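Local coordinates for protein metal-bound toxin (Helicobacter pylori, PDB 4NRN) that probably cleaves RNA as the toxin of a RelE-type, YafQ-subfamily toxin-antitoxin system, and binds two zinc ions, at residues D55-H60 with L67-K72; C59-D64 with V81-H86. All coordinates share one frame; numbering follows the deposited sequence.

Contact 1: residues D55-H60 with L67-K72; sequences DFRECH and LVYQIK. With ZN (zinc ion), chain C.
The beta hairpin of strands 56-60 and 65-72, in the sheet of this RelE-family toxin, brings R57 against Y69 and C59 against L67 as antiparallel hydrogen-bonded pairs, with E58 and V68 as the non-hydrogen-bonded pair between them. R57 N gives an almost straight bond to Y69 O (2.8 Å, 178° at the hydrogen), and L67 N reaches C59 O at 2.8 Å, in the carbonyl plane; each pair is closed by its return bond. Between the pairs V68 CA turns its hydrogen to R57 O.

R57, C59, L67 and Y69 share one face. With CG of Y69 between its backbone N and carbonyl carbon (chi1 67°), the ring lies back across the neighbouring strand, and R57 CB sits over one ring face, 3.8 Å from the centroid and offset toward the rim, a CH-pi contact. The arginine runs alongside the tyrosine; its NE makes only a weak, bent bond to Y69 OH (3.2 Å). The stronger partner of both polar ends is D46, which forms a salt bridge with R57 NH2 and a hydrogen bond with Y69 OH. Small C59 fits at the ring edge, its CB 4.0 Å from Y69 CE2.

On the other face, Q70 lies at the edge of the F56 ring, the amide nearly perpendicular to it and OE1 3.3 Å from F56 CE1. E58, extended from a CG anti to its backbone N (chi1 -161°), sends OE2 to a zinc ion at 2.4 Å; H60 NE2 and H47 complete the protein ligands.

C59, L67 and Y69 pack against helix 24-35, while strand 46-48 flanks 56-60 and strand 77-84 flanks 65-72 in the sheet.

Contact 2: residues C59-D64 with V81-H86; sequences CHLKPD and VRLGSH. With ZN (zinc ion), chain C; ZN (zinc ion), chain D.
D64 and H86 meet through a histidine-carboxylate interaction in which one oxygen takes two bonds. H86 ND1 approaches D64 OD1 at 2.6 Å from above the carboxylate plane, a short but bent bond (134° at the hydrogen). H86 N reaches the same oxygen at 3.0 Å on the syn side, much straighter and from the opposite face of that plane. Aspartate suits the place because, with CG anti to its backbone N (chi1 -160°), its short side chain carries OD1 to both backbone and ring of H86. H60, at the end of its strand, is steadied by the loop that follows: H60 ND1 bonds to P63 O at 3.1 Å, the oxygen close to the ring plane.

The metal bonds use the other nitrogens. H60 NE2 holds one zinc ion at 2.0 Å, together with E58 and H47; H86 NE2 binds the second at 2.5 Å, where E58 and a water are further ligands. With E58 and H47, these rings make up the two-zinc site of this YafQ-subfamily toxin, and H86 is also the predicted proton donor. The rings are oblique, their planes 52° apart, with H60 CE1 4.0 Å from H86 CE1.

S85 occupies the N-cap of helix 86-89, its OG bonded to E88 N, and its CA offers a hydrogen to D64 O.

The apolar contact lies deeper: L61 CD2 meets L83 CD1 at 3.8 Å, the branched side chains crossing at about a right angle. L61 leans on helix 24-35 and L83 on helix 8-19, so leucine at both positions joins the two helices' packing beside the sheet.

Contact 1 is a strand pairing, with paired backbone bonds at R57-Y69 and C59-L67 and with C59, L67 and Y69 buried; contact 2 joins the loop after strand 56-60 to the strand end and helix start at 83-86, mainly through the carboxylate of D64, which is exposed, while its leucine pair is buried. Both use strand 56-60 and share C59 and H60, but C59 works only in the first. Strand 65-72 lies between strands 56-60 and 77-84: V68 bonds by its backbone to V81 and R82, and L67 packs on L61. The zinc ion held by E58 and H60 belongs to both: contact 1 supplies the strand that carries E58 and H60, contact 2 the histidine-carboxylate neighbourhood and a second zinc ion.

Contact 1: residues D55-H60 with L67-K72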
ATOM      1  N   ASP A  55      12.305  -2.466  -5.657  1.00 76.08           N
ATOM      2  CA  ASP A  55      11.537  -1.222  -5.766  1.00 73.34           C
ATOM      3  C   ASP A  55      10.231  -1.187  -4.961  1.00 62.87           C
ATOM      4  O   ASP A  55       9.149  -0.984  -5.512  1.00 60.01           O
ATOM      5  CB  ASP A  55      11.298  -0.820  -7.233  1.00 81.90           C
ATOM      6  CG  ASP A  55      10.517  -1.860  -8.016  1.00 93.60           C
ATOM      7  OD1 ASP A  55       9.779  -2.651  -7.396  1.00 99.60           O
ATOM      8  OD2 ASP A  55      10.639  -1.876  -9.261  1.00 96.12           O
ATOM      9  N   PHE A  56      10.352  -1.372  -3.650  1.00 56.31           N
ATOM     10  CA  PHE A  56       9.248  -1.160  -2.727  1.00 52.51           C
ATOM     11  C   PHE A  56       8.991   0.335  -2.549  1.00 44.89           C
ATOM     12  O   PHE A  56       9.929   1.124  -2.453  1.00 40.58           O
ATOM     13  CB  PHE A  56       9.549  -1.780  -1.359  1.00 56.52           C
ATOM     14  CG  PHE A  56       9.336  -3.264  -1.297  1.00 60.32           C
ATOM     15  CD1 PHE A  56       8.577  -3.916  -2.255  1.00 58.45           C
ATOM     16  CD2 PHE A  56       9.865  -4.004  -0.256  1.00 65.37           C
ATOM     17  CE1 PHE A  56       8.371  -5.278  -2.191  1.00 52.98           C
ATOM     18  CE2 PHE A  56       9.658  -5.371  -0.182  1.00 64.23           C
ATOM     19  CZ  PHE A  56       8.913  -6.004  -1.153  1.00 58.04           C
ATOM     20  N   ARG A  57       7.717   0.714  -2.503  1.00 38.30           N
ATOM     21  CA  ARG A  57       7.328   2.083  -2.183  1.00 25.75           C
ATOM     22  C   ARG A  57       6.444   2.116  -0.948  1.00 22.88           C
ATOM     23  O   ARG A  57       5.924   1.086  -0.501  1.00 21.44           O
ATOM     24  CB  ARG A  57       6.623   2.767  -3.358  1.00 16.89           C
ATOM     25  CG  ARG A  57       7.487   2.921  -4.592  1.00 17.17           C
ATOM     26  CD  ARG A  57       6.796   3.789  -5.630  1.00 15.05           C
ATOM     27  NE  ARG A  57       6.738   5.190  -5.230  1.00 13.71           N
ATOM     28  CZ  ARG A  57       7.646   6.103  -5.567  1.00 18.04           C
ATOM     29  NH1 ARG A  57       8.700   5.766  -6.308  1.00 18.85           N
ATOM     30  NH2 ARG A  57       7.515   7.355  -5.155  1.00 16.16           N
ATOM     31  N   GLU A  58       6.271   3.317  -0.415  1.00 22.73           N
ATOM     32  CA  GLU A  58       5.605   3.506   0.852  1.00 23.31           C
ATOM     33  C   GLU A  58       4.612   4.648   0.714  1.00 24.45           C
ATOM     34  O   GLU A  58       4.987   5.775   0.389  1.00 26.50           O
ATOM     35  CB  GLU A  58       6.654   3.838   1.911  1.00 26.98           C
ATOM     36  CG  GLU A  58       6.213   3.629   3.331  1.00 30.38           C
ATOM     37  CD  GLU A  58       7.334   3.936   4.301  1.00 32.44           C
ATOM     38  OE1 GLU A  58       7.897   2.986   4.886  1.00 37.77           O
ATOM     39  OE2 GLU A  58       7.670   5.128   4.464  1.00 23.85           O
ATOM     40  N   CYS A  59       3.343   4.347   0.954  1.00 21.08           N
ATOM     41  CA  CYS A  59       2.292   5.345   0.866  1.00 14.71           C
ATOM     42  C   CYS A  59       1.701   5.585   2.243  1.00 20.91           C
ATOM     43  O   CYS A  59       1.422   4.642   2.981  1.00 21.24           O
ATOM     44  CB  CYS A  59       1.181   4.900  -0.099  1.00 13.43           C
ATOM     45  SG  CYS A  59       0.051   6.236  -0.431  1.00 22.21           S
ATOM     46  N   HIS A  60       1.520   6.853   2.584  1.00 26.37           N
ATOM     47  CA  HIS A  60       0.947   7.221   3.865  1.00 26.90           C
ATOM     48  C   HIS A  60      -0.572   7.370   3.757  1.00 27.56           C
ATOM     49  O   HIS A  60      -1.062   8.414   3.341  1.00 23.35           O
ATOM     50  CB  HIS A  60       1.599   8.511   4.363  1.00 28.85           C
ATOM     51  CG  HIS A  60       3.007   8.324   4.833  1.00 40.97           C
ATOM     52  ND1 HIS A  60       3.373   8.438   6.159  1.00 45.83           N
ATOM     53  CD2 HIS A  60       4.140   8.007   4.163  1.00 43.30           C
ATOM     54  CE1 HIS A  60       4.667   8.210   6.282  1.00 42.89           C
ATOM     55  NE2 HIS A  60       5.156   7.945   5.083  1.00 39.33           N
ATOM     56  N   LEU A  67       0.970   1.919   3.519  1.00 19.36           N
ATOM     57  CA  LEU A  67       0.730   0.901   2.508  1.00 21.38           C
ATOM     58  C   LEU A  67       2.057   0.671   1.810  1.00 17.93           C
ATOM     59  O   LEU A  67       2.519   1.537   1.059  1.00 22.41           O
ATOM     60  CB  LEU A  67      -0.279   1.409   1.478  1.00 29.03           C
ATOM     61  CG  LEU A  67      -0.992   0.464   0.499  1.00 35.08           C
ATOM     62  CD1 LEU A  67      -1.442   1.264  -0.725  1.00 28.85           C
ATOM     63  CD2 LEU A  67      -0.163  -0.735   0.075  1.00 28.27           C
ATOM     64  N   VAL A  68       2.685  -0.470   2.067  1.00 15.60           N
ATOM     65  CA  VAL A  68       3.913  -0.805   1.360  1.00 14.99           C
ATOM     66  C   VAL A  68       3.545  -1.622   0.135  1.00 21.59           C
ATOM     67  O   VAL A  68       2.881  -2.655   0.239  1.00 24.28           O
ATOM     68  CB  VAL A  68       4.913  -1.552   2.253  1.00 16.95           C
ATOM     69  CG1 VAL A  68       6.161  -1.908   1.461  1.00 17.18           C
ATOM     70  CG2 VAL A  68       5.276  -0.691   3.460  1.00 16.42           C
ATOM     71  N   TYR A  69       3.944  -1.134  -1.035  1.00 20.88           N
ATOM     72  CA  TYR A  69       3.530  -1.762  -2.279  1.00 18.87           C
ATOM     73  C   TYR A  69       4.673  -1.811  -3.251  1.00 22.49           C
ATOM     74  O   TYR A  69       5.691  -1.141  -3.078  1.00 24.78           O
ATOM     75  CB  TYR A  69       2.360  -1.009  -2.921  1.00 18.61           C
ATOM     76  CG  TYR A  69       2.720   0.380  -3.403  1.00 23.70           C
ATOM     77  CD1 TYR A  69       3.182   0.595  -4.697  1.00 15.86           C
ATOM     78  CD2 TYR A  69       2.605   1.481  -2.553  1.00 19.92           C
ATOM     79  CE1 TYR A  69       3.507   1.865  -5.129  1.00 12.73           C
ATOM     80  CE2 TYR A  69       2.933   2.752  -2.976  1.00 15.45           C
ATOM     81  CZ  TYR A  69       3.382   2.940  -4.268  1.00 15.64           C
ATOM     82  OH  TYR A  69       3.709   4.213  -4.688  1.00 19.78           O
ATOM     83  N   GLN A  70       4.488  -2.610  -4.288  1.00 24.49           N
ATOM     84  CA  GLN A  70       5.521  -2.806  -5.279  1.00 21.20           C
ATOM     85  C   GLN A  70       4.828  -2.840  -6.615  1.00 21.38           C
ATOM     86  O   GLN A  70       3.888  -3.603  -6.802  1.00 27.83           O
ATOM     87  CB  GLN A  70       6.246  -4.123  -5.016  1.00 17.41           C
ATOM     88  CG  GLN A  70       7.466  -4.322  -5.890  1.00 35.52           C
ATOM     89  CD  GLN A  70       8.016  -5.728  -5.813  1.00 44.82           C
ATOM     90  OE1 GLN A  70       7.505  -6.574  -5.076  1.00 47.90           O
ATOM     91  NE2 GLN A  70       9.067  -5.987  -6.577  1.00 51.95           N
ATOM     92  N   ILE A  71       5.255  -1.993  -7.541  1.00 19.78           N
ATOM     93  CA  ILE A  71       4.750  -2.112  -8.896  1.00 26.31           C
ATOM     94  C   ILE A  71       5.674  -3.013  -9.684  1.00 24.79           C
ATOM     95  O   ILE A  71       6.883  -2.772  -9.739  1.00 24.01           O
ATOM     96  CB  ILE A  71       4.628  -0.753  -9.620  1.00 41.04           C
ATOM     97  CG1 ILE A  71       3.536   0.114  -8.985  1.00 44.32           C
ATOM     98  CG2 ILE A  71       4.314  -0.968 -11.096  1.00 43.88           C
ATOM     99  CD1 ILE A  71       3.122   1.289  -9.859  1.00 41.31           C
ATOM    100  N   LYS A  72       5.105  -4.065 -10.264  1.00 30.19           N
ATOM    101  CA  LYS A  72       5.835  -4.977 -11.140  1.00 35.54           C
ATOM    102  C   LYS A  72       5.385  -4.751 -12.580  1.00 35.31           C
ATOM    103  O   LYS A  72       4.562  -5.503 -13.097  1.00 36.75           O
ATOM    104  CB  LYS A  72       5.551  -6.427 -10.746  1.00 42.25           C
ATOM    105  CG  LYS A  72       5.845  -6.759  -9.294  1.00 49.92           C
ATOM    106  CD  LYS A  72       7.267  -7.249  -9.125  1.00 60.64           C
ATOM    107  CE  LYS A  72       7.406  -8.688  -9.590  1.00 68.65           C
ATOM    108  NZ  LYS A  72       8.833  -9.081  -9.749  1.00 70.36           N
TER
HETATM  109 ZN    ZN C 101       7.034   7.428   4.690  1.00 38.88          ZN

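Contact 2: residues C59-D64 with V81-H86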
ATOM      1  N   CYS A  59       3.343   4.347   0.954  1.00 21.08           N
ATOM      2  CA  CYS A  59       2.292   5.345   0.866  1.00 14.71           C
ATOM      3  C   CYS A  59       1.701   5.585   2.243  1.00 20.91           C
ATOM      4  O   CYS A  59       1.422   4.642   2.981  1.00 21.24           O
ATOM      5  CB  CYS A  59       1.181   4.900  -0.099  1.00 13.43           C
ATOM      6  SG  CYS A  59       0.051   6.236  -0.431  1.00 22.21           S
ATOM      7  N   HIS A  60       1.520   6.853   2.584  1.00 26.37           N
ATOM      8  CA  HIS A  60       0.947   7.221   3.865  1.00 26.90           C
ATOM      9  C   HIS A  60      -0.572   7.370   3.757  1.00 27.56           C
ATOM     10  O   HIS A  60      -1.062   8.414   3.341  1.00 23.35           O
ATOM     11  CB  HIS A  60       1.599   8.511   4.363  1.00 28.85           C
ATOM     12  CG  HIS A  60       3.007   8.324   4.833  1.00 40.97           C
ATOM     13  ND1 HIS A  60       3.373   8.438   6.159  1.00 45.83           N
ATOM     14  CD2 HIS A  60       4.140   8.007   4.163  1.00 43.30           C
ATOM     15  CE1 HIS A  60       4.667   8.210   6.282  1.00 42.89           C
ATOM     16  NE2 HIS A  60       5.156   7.945   5.083  1.00 39.33           N
ATOM     17  N   LEU A  61      -1.306   6.312   4.106  1.00 28.70           N
ATOM     18  CA  LEU A  61      -2.768   6.345   4.121  1.00 26.36           C
ATOM     19  C   LEU A  61      -3.233   7.242   5.266  1.00 29.08           C
ATOM     20  O   LEU A  61      -4.259   7.931   5.187  1.00 25.21           O
ATOM     21  CB  LEU A  61      -3.335   4.933   4.282  1.00 31.53           C
ATOM     22  CG  LEU A  61      -3.606   4.152   2.994  1.00 29.37           C
ATOM     23  CD1 LEU A  61      -2.355   4.100   2.156  1.00 27.27           C
ATOM     24  CD2 LEU A  61      -4.132   2.750   3.296  1.00 27.96           C
ATOM     25  N   LYS A  62      -2.459   7.192   6.339  1.00 28.70           N
ATOM     26  CA  LYS A  62      -2.536   8.140   7.429  1.00 30.89           C
ATOM     27  C   LYS A  62      -1.079   8.344   7.835  1.00 33.76           C
ATOM     28  O   LYS A  62      -0.251   7.474   7.585  1.00 30.14           O
ATOM     29  CB  LYS A  62      -3.362   7.565   8.580  1.00 32.87           C
ATOM     30  CG  LYS A  62      -4.808   7.223   8.205  1.00 33.94           C
ATOM     31  CD  LYS A  62      -5.567   6.610   9.377  1.00 32.99           C
ATOM     32  CE  LYS A  62      -6.869   5.959   8.925  1.00 34.87           C
ATOM     33  NZ  LYS A  62      -7.545   5.200  10.022  1.00 37.82           N
ATOM     34  N   PRO A  63      -0.746   9.495   8.436  1.00 31.62           N
ATOM     35  CA  PRO A  63       0.674   9.759   8.708  1.00 27.18           C
ATOM     36  C   PRO A  63       1.426   8.595   9.375  1.00 30.07           C
ATOM     37  O   PRO A  63       2.644   8.500   9.201  1.00 36.33           O
ATOM     38  CB  PRO A  63       0.631  10.997   9.606  1.00 32.53           C
ATOM     39  CG  PRO A  63      -0.622  11.705   9.167  1.00 29.83           C
ATOM     40  CD  PRO A  63      -1.609  10.613   8.856  1.00 28.25           C
ATOM     41  N   ASP A  64       0.731   7.721  10.103  1.00 31.75           N
ATOM     42  CA  ASP A  64       1.345   6.462  10.551  1.00 33.63           C
ATOM     43  C   ASP A  64       0.486   5.202  10.289  1.00 26.27           C
ATOM     44  O   ASP A  64       0.404   4.312  11.130  1.00 19.29           O
ATOM     45  CB  ASP A  64       1.802   6.534  12.015  1.00 34.93           C
ATOM     46  CG  ASP A  64       2.839   5.466  12.359  1.00 33.65           C
ATOM     47  OD1 ASP A  64       3.429   4.889  11.424  1.00 36.26           O
ATOM     48  OD2 ASP A  64       3.067   5.197  13.561  1.00 32.62           O
ATOM     49  N   VAL A  81       1.948  -5.224  -0.267  1.00 16.26           N
ATOM     50  CA  VAL A  81       2.884  -6.001   0.548  1.00 21.37           C
ATOM     51  C   VAL A  81       2.583  -5.992   2.055  1.00 22.78           C
ATOM     52  O   VAL A  81       2.511  -7.049   2.678  1.00 34.99           O
ATOM     53  CB  VAL A  81       4.369  -5.584   0.284  1.00 17.02           C
ATOM     54  CG1 VAL A  81       5.322  -6.507   1.015  1.00 15.11           C
ATOM     55  CG2 VAL A  81       4.670  -5.606  -1.198  1.00 16.89           C
ATOM     56  N   ARG A  82       2.427  -4.814   2.646  1.00 19.10           N
ATOM     57  CA  ARG A  82       2.076  -4.724   4.062  1.00 18.59           C
ATOM     58  C   ARG A  82       1.239  -3.477   4.315  1.00 24.43           C
ATOM     59  O   ARG A  82       1.282  -2.524   3.543  1.00 25.10           O
ATOM     60  CB  ARG A  82       3.327  -4.702   4.948  1.00 26.98           C
ATOM     61  CG  ARG A  82       4.286  -5.903   4.805  1.00 26.43           C
ATOM     62  CD  ARG A  82       3.773  -7.172   5.482  1.00 28.23           C
ATOM     63  NE  ARG A  82       3.135  -6.901   6.771  1.00 30.25           N
ATOM     64  CZ  ARG A  82       3.787  -6.811   7.925  1.00 37.15           C
ATOM     65  NH1 ARG A  82       5.102  -6.971   7.955  1.00 45.56           N
ATOM     66  NH2 ARG A  82       3.127  -6.556   9.047  1.00 37.96           N
ATOM     67  N   LEU A  83       0.465  -3.498   5.395  1.00 25.18           N
ATOM     68  CA  LEU A  83      -0.409  -2.387   5.755  1.00 23.56           C
ATOM     69  C   LEU A  83      -0.408  -2.277   7.268  1.00 28.24           C
ATOM     70  O   LEU A  83      -0.922  -3.159   7.951  1.00 24.50           O
ATOM     71  CB  LEU A  83      -1.834  -2.652   5.274  1.00 19.07           C
ATOM     72  CG  LEU A  83      -2.815  -1.497   5.431  1.00 25.51           C
ATOM     73  CD1 LEU A  83      -2.472  -0.419   4.421  1.00 26.13           C
ATOM     74  CD2 LEU A  83      -4.245  -1.982   5.239  1.00 27.50           C
ATOM     75  N   GLY A  84       0.174  -1.205   7.791  1.00 33.26           N
ATOM     76  CA  GLY A  84       0.329  -1.064   9.227  1.00 32.40           C
ATOM     77  C   GLY A  84       1.173   0.130   9.616  1.00 29.89           C
ATOM     78  O   GLY A  84       1.541   0.938   8.770  1.00 25.10           O
ATOM     79  N   SER A  85       1.478   0.249  10.904  1.00 33.57           N
ATOM     80  CA  SER A  85       2.302   1.354  11.380  1.00 35.00           C
ATOM     81  C   SER A  85       3.781   1.079  11.132  1.00 29.25           C
ATOM     82  O   SER A  85       4.166  -0.042  10.792  1.00 28.21           O
ATOM     83  CB  SER A  85       2.063   1.603  12.869  1.00 41.51           C
ATOM     84  OG  SER A  85       2.638   0.563  13.643  1.00 50.03           O
ATOM     85  N   HIS A  86       4.609   2.105  11.296  1.00 34.72           N
ATOM     86  CA  HIS A  86       6.053   1.920  11.222  1.00 38.70           C
ATOM     87  C   HIS A  86       6.470   0.842  12.217  1.00 49.27           C
ATOM     88  O   HIS A  86       7.193  -0.094  11.871  1.00 47.71           O
ATOM     89  CB  HIS A  86       6.783   3.224  11.531  1.00 33.12           C
ATOM     90  CG  HIS A  86       6.720   4.227  10.425  1.00 36.80           C
ATOM     91  ND1 HIS A  86       5.822   5.272  10.416  1.00 38.02           N
ATOM     92  CD2 HIS A  86       7.449   4.352   9.290  1.00 39.08           C
ATOM     93  CE1 HIS A  86       5.996   5.995   9.327  1.00 38.08           C
ATOM     94  NE2 HIS A  86       6.977   5.457   8.624  1.00 39.60           N
TER
HETATM   95 ZN    ZN C 101       7.034   7.428   4.690  1.00 38.88          ZN
HETATM   96 ZN    ZN D 102       8.579   6.188   6.798  1.00 45.44          ZN
HETATM   97  O   HOH W   1      10.840   5.407   6.950  1.00 42.54           O